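Putative exported protein (Bordetella pertussis Tohama I, PDB 2PFZ) is an extracytoplasmic solute receptor that binds pyroglutamic acid, probably delivering it to a tripartite ATP-independent periplasmic (TRAP) transporter. Local coordinates at residues G186-D200 / W249-I262. Numbering follows the deposited sequence.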
# COMPACT_ATOMS: atom_id res chain seq x y z
N GLY A 186 9.88 1.97 7.50
CA GLY A 186 11.26 2.12 7.99
C GLY A 186 11.33 2.30 9.50
O GLY A 186 12.10 1.63 10.18
N PHE A 187 10.51 3.22 10.02
CA PHE A 187 10.47 3.47 11.45
C PHE A 187 9.93 2.27 12.23
O PHE A 187 10.56 1.83 13.21
CB PHE A 187 9.62 4.71 11.75
CG PHE A 187 9.66 5.14 13.19
CD1 PHE A 187 10.74 5.89 13.66
CD2 PHE A 187 8.63 4.81 14.06
CE1 PHE A 187 10.79 6.30 15.01
CE2 PHE A 187 8.67 5.21 15.40
CZ PHE A 187 9.76 5.97 15.86
N ASP A 188 8.79 1.74 11.81
CA ASP A 188 8.11 0.69 12.57
C ASP A 188 8.87 -0.64 12.65
O ASP A 188 8.56 -1.49 13.49
CB ASP A 188 6.72 0.43 11.99
CG ASP A 188 5.73 1.54 12.29
OD1 ASP A 188 5.91 2.35 13.23
OD2 ASP A 188 4.73 1.60 11.56
N THR A 189 9.85 -0.82 11.77
CA THR A 189 10.65 -2.04 11.74
C THR A 189 12.06 -1.76 12.24
O THR A 189 12.96 -2.63 12.18
CB THR A 189 10.71 -2.65 10.31
OG1 THR A 189 11.28 -1.72 9.38
CG2 THR A 189 9.31 -3.13 9.84
N LYS A 190 12.25 -0.55 12.76
CA LYS A 190 13.56 -0.05 13.19
C LYS A 190 14.65 -0.31 12.16
O LYS A 190 15.73 -0.81 12.49
CB LYS A 190 13.93 -0.65 14.56
CG LYS A 190 13.04 -0.15 15.67
CD LYS A 190 13.81 -0.03 16.99
CE LYS A 190 13.74 -1.30 17.81
NZ LYS A 190 12.67 -1.16 18.83
N THR A 191 14.35 0.06 10.90
CA THR A 191 15.27 -0.11 9.76
C THR A 191 16.59 0.65 9.96
O THR A 191 17.64 0.24 9.48
CB THR A 191 14.57 0.30 8.43
OG1 THR A 191 13.64 -0.73 8.10
CG2 THR A 191 15.54 0.42 7.25
N TYR A 192 16.51 1.75 10.71
CA TYR A 192 17.68 2.55 11.06
C TYR A 192 18.80 1.80 11.80
O TYR A 192 19.96 2.24 11.79
CB TYR A 192 17.26 3.79 11.85
CG TYR A 192 16.45 3.51 13.10
CD1 TYR A 192 15.06 3.65 13.11
CD2 TYR A 192 17.07 3.11 14.29
CE1 TYR A 192 14.31 3.40 14.27
CE2 TYR A 192 16.33 2.87 15.45
CZ TYR A 192 14.96 3.01 15.43
OH TYR A 192 14.25 2.78 16.58
N GLU A 193 18.46 0.69 12.44
CA GLU A 193 19.48 -0.15 13.08
C GLU A 193 20.43 -0.79 12.04
O GLU A 193 21.61 -1.03 12.33
CB GLU A 193 18.82 -1.19 13.98
CG GLU A 193 18.13 -0.57 15.19
CD GLU A 193 17.41 -1.58 16.07
OE1 GLU A 193 17.18 -2.72 15.62
OE2 GLU A 193 17.06 -1.23 17.23
N TYR A 194 19.95 -1.00 10.82
CA TYR A 194 20.67 -1.80 9.83
C TYR A 194 20.95 -1.07 8.53
O TYR A 194 21.88 -1.42 7.81
CB TYR A 194 19.88 -3.06 9.51
CG TYR A 194 19.69 -3.96 10.70
CD1 TYR A 194 20.72 -4.81 11.12
CD2 TYR A 194 18.50 -3.96 11.41
CE1 TYR A 194 20.55 -5.64 12.23
CE2 TYR A 194 18.32 -4.79 12.51
CZ TYR A 194 19.35 -5.62 12.91
OH TYR A 194 19.17 -6.45 14.00
N ILE A 195 20.11 -0.08 8.23
CA ILE A 195 20.21 0.63 6.96
C ILE A 195 20.21 2.13 7.26
O ILE A 195 19.35 2.62 7.98
CB ILE A 195 19.05 0.21 6.01
CG1 ILE A 195 19.07 -1.30 5.77
CG2 ILE A 195 19.16 0.94 4.69
CD1 ILE A 195 17.87 -1.85 4.99
N LYS A 196 21.17 2.86 6.69
CA LYS A 196 21.49 4.21 7.15
C LYS A 196 21.00 5.40 6.32
O LYS A 196 21.17 6.54 6.75
CB LYS A 196 23.01 4.35 7.33
CG LYS A 196 23.45 4.40 8.77
CD LYS A 196 23.21 3.08 9.46
CE LYS A 196 22.87 3.31 10.90
NZ LYS A 196 22.93 2.03 11.64
N LYS A 197 20.47 5.14 5.12
CA LYS A 197 20.04 6.22 4.23
C LYS A 197 18.60 5.95 3.80
O LYS A 197 18.19 4.80 3.70
CB LYS A 197 20.92 6.32 2.96
CG LYS A 197 22.42 6.60 3.21
CD LYS A 197 23.23 6.46 1.92
CE LYS A 197 24.76 6.37 2.15
NZ LYS A 197 25.22 7.16 3.32
N PHE A 198 17.85 7.03 3.58
CA PHE A 198 16.55 6.95 2.90
C PHE A 198 16.53 8.08 1.87
O PHE A 198 16.56 9.26 2.24
CB PHE A 198 15.41 7.14 3.91
CG PHE A 198 14.04 7.16 3.30
CD1 PHE A 198 13.40 5.99 2.92
CD2 PHE A 198 13.33 8.37 3.20
CE1 PHE A 198 12.11 6.00 2.37
CE2 PHE A 198 12.05 8.40 2.65
CZ PHE A 198 11.42 7.22 2.26
N TYR A 199 16.55 7.71 0.60
CA TYR A 199 16.38 8.63 -0.52
C TYR A 199 14.88 8.84 -0.69
O TYR A 199 14.14 7.91 -1.04
CB TYR A 199 16.97 8.02 -1.78
CG TYR A 199 18.47 7.91 -1.68
CD1 TYR A 199 19.28 8.96 -2.10
CD2 TYR A 199 19.09 6.78 -1.14
CE1 TYR A 199 20.67 8.88 -1.97
CE2 TYR A 199 20.47 6.69 -1.03
CZ TYR A 199 21.25 7.75 -1.44
OH TYR A 199 22.61 7.68 -1.33
N ASP A 200 14.46 10.08 -0.43
CA ASP A 200 13.05 10.48 -0.44
C ASP A 200 12.57 10.68 -1.89
O ASP A 200 12.19 11.79 -2.29
CB ASP A 200 12.94 11.78 0.37
CG ASP A 200 11.50 12.14 0.77
OD1 ASP A 200 10.60 11.27 0.75
OD2 ASP A 200 11.31 13.31 1.16
N TRP A 249 6.65 13.49 10.29
CA TRP A 249 7.06 13.00 11.61
C TRP A 249 7.98 11.79 11.49
O TRP A 249 8.99 11.71 12.20
CB TRP A 249 5.82 12.69 12.49
CG TRP A 249 6.16 12.38 13.93
CD1 TRP A 249 6.21 13.25 14.98
CD2 TRP A 249 6.48 11.09 14.47
NE1 TRP A 249 6.55 12.58 16.15
CE2 TRP A 249 6.73 11.26 15.85
CE3 TRP A 249 6.60 9.81 13.90
CZ2 TRP A 249 7.08 10.19 16.68
CZ3 TRP A 249 6.95 8.74 14.73
CH2 TRP A 249 7.19 8.94 16.11
N TYR A 250 7.68 10.87 10.57
CA TYR A 250 8.50 9.67 10.47
C TYR A 250 9.88 10.02 9.94
O TYR A 250 10.86 9.50 10.45
CB TYR A 250 7.86 8.56 9.62
CG TYR A 250 6.72 7.84 10.30
CD1 TYR A 250 6.95 7.01 11.43
CD2 TYR A 250 5.42 7.97 9.83
CE1 TYR A 250 5.89 6.36 12.06
CE2 TYR A 250 4.36 7.31 10.44
CZ TYR A 250 4.60 6.52 11.55
OH TYR A 250 3.53 5.90 12.15
N LYS A 251 9.93 10.88 8.92
CA LYS A 251 11.21 11.31 8.34
C LYS A 251 12.14 11.96 9.38
O LYS A 251 13.32 11.61 9.45
CB LYS A 251 10.99 12.24 7.13
CG LYS A 251 10.76 11.47 5.83
CD LYS A 251 9.75 12.10 4.90
CE LYS A 251 9.95 13.56 4.68
NZ LYS A 251 9.20 14.02 3.46
N GLU A 252 11.60 12.88 10.18
CA GLU A 252 12.37 13.57 11.22
C GLU A 252 12.74 12.61 12.35
O GLU A 252 13.81 12.72 12.93
CB GLU A 252 11.59 14.77 11.78
CG GLU A 252 11.32 15.89 10.75
CD GLU A 252 12.58 16.45 10.13
OE1 GLU A 252 13.45 16.92 10.89
OE2 GLU A 252 12.71 16.39 8.89
N GLN A 253 11.87 11.65 12.66
CA GLN A 253 12.19 10.67 13.69
C GLN A 253 13.27 9.70 13.20
O GLN A 253 14.17 9.39 13.95
CB GLN A 253 10.92 9.95 14.18
CG GLN A 253 11.01 9.41 15.61
CD GLN A 253 10.90 10.48 16.71
OE1 GLN A 253 11.14 10.18 17.88
NE2 GLN A 253 10.55 11.71 16.34
N LEU A 254 13.20 9.26 11.95
CA LEU A 254 14.26 8.45 11.34
C LEU A 254 15.60 9.18 11.40
O LEU A 254 16.64 8.58 11.72
CB LEU A 254 13.92 8.10 9.89
CG LEU A 254 12.86 7.01 9.71
CD1 LEU A 254 12.38 6.92 8.27
CD2 LEU A 254 13.38 5.65 10.16
N ALA A 255 15.58 10.48 11.11
CA ALA A 255 16.77 11.32 11.26
C ALA A 255 17.24 11.34 12.71
O ALA A 255 18.43 11.12 12.97
CB ALA A 255 16.53 12.75 10.73
N LYS A 256 16.33 11.57 13.66
CA LYS A 256 16.68 11.54 15.09
C LYS A 256 17.47 10.26 15.40
O LYS A 256 18.40 10.28 16.22
CB LYS A 256 15.42 11.64 15.97
CG LYS A 256 15.68 11.55 17.49
CD LYS A 256 14.65 12.33 18.33
CE LYS A 256 13.80 11.46 19.30
NZ LYS A 256 14.62 10.45 20.09
N ASN A 257 17.11 9.18 14.72
CA ASN A 257 17.67 7.85 14.94
C ASN A 257 18.90 7.48 14.12
O ASN A 257 19.34 6.32 14.11
CB ASN A 257 16.57 6.81 14.77
CG ASN A 257 15.79 6.60 16.04
OD1 ASN A 257 16.33 6.10 17.03
ND2 ASN A 257 14.52 7.01 16.04
N GLY A 258 19.44 8.48 13.42
CA GLY A 258 20.71 8.34 12.71
C GLY A 258 20.65 7.97 11.24
O GLY A 258 21.68 7.64 10.65
N MET A 259 19.46 8.02 10.64
CA MET A 259 19.32 7.80 9.19
C MET A 259 19.51 9.12 8.44
O MET A 259 19.09 10.18 8.91
CB MET A 259 17.93 7.20 8.89
CG MET A 259 17.78 6.53 7.52
SD MET A 259 16.16 5.75 7.36
CE MET A 259 16.41 4.28 8.32
N ALA A 260 20.17 9.08 7.29
CA ALA A 260 20.28 10.25 6.43
C ALA A 260 19.01 10.28 5.59
O ALA A 260 18.74 9.33 4.87
CB ALA A 260 21.49 10.15 5.53
N ILE A 261 18.24 11.35 5.71
CA ILE A 261 17.12 11.58 4.80
C ILE A 261 17.58 12.46 3.63
O ILE A 261 17.93 13.63 3.82
CB ILE A 261 15.92 12.23 5.53
CG1 ILE A 261 15.68 11.56 6.91
CG2 ILE A 261 14.65 12.19 4.64
CD1 ILE A 261 15.39 10.04 6.88
N ILE A 262 17.56 11.90 2.42
CA ILE A 262 18.21 12.53 1.28
C ILE A 262 17.24 12.79 0.12
O ILE A 262 16.63 11.85 -0.39
CB ILE A 262 19.41 11.65 0.75
CG1 ILE A 262 20.34 11.21 1.89
CG2 ILE A 262 20.18 12.41 -0.34
CD1 ILE A 262 21.16 9.96 1.61
O HOH W 1 4.18 4.16 13.99
O HOH W 2 3.09 3.73 10.68
O HOH W 3 8.18 12.24 1.36
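In this periplasmic binding-protein fold, strand 260-262 forms one edge of a mixed six-stranded sheet, parallel to strand 197-199, while helix 222-256 ends against the end of helix 183-188. Four backbone bonds join the strands: A260 N to K196 O, F198 N to A260 O (2.8 Å), I262 N to F198 O and D200 N to I262 O. On one sheet face, I262 CD1 lies over the Y199 ring, 4.0 Å from its centroid, an apolar branch suited to a broad aromatic face; Y199 OH is hydrogen-bonded to I130 N and R128 O. On the F198 side, the unbranched thioether of M259 sets SD against F198 CB and bends CE to 3.7 Å from Y192 CB. G258, at positive phi, ends the long helix in a Schellman motif. Just before it, N257 stacks its flat amide on the Y192 ring, planes 11° apart, while ND2 hydrogen-bonds to Q253 O. F187 fills a hole among W249, Y250, Q253 and L254 with its flat phenyl ring, which the W249 edge meets face-on in a T-shaped pair, planes 74° apart. Two waters bridge the D188 carboxylate to Y250 OH, and K251 NZ salt-bridges D200 OD2 at 3.2 Å from the carboxylate's syn side, 27° out of plane.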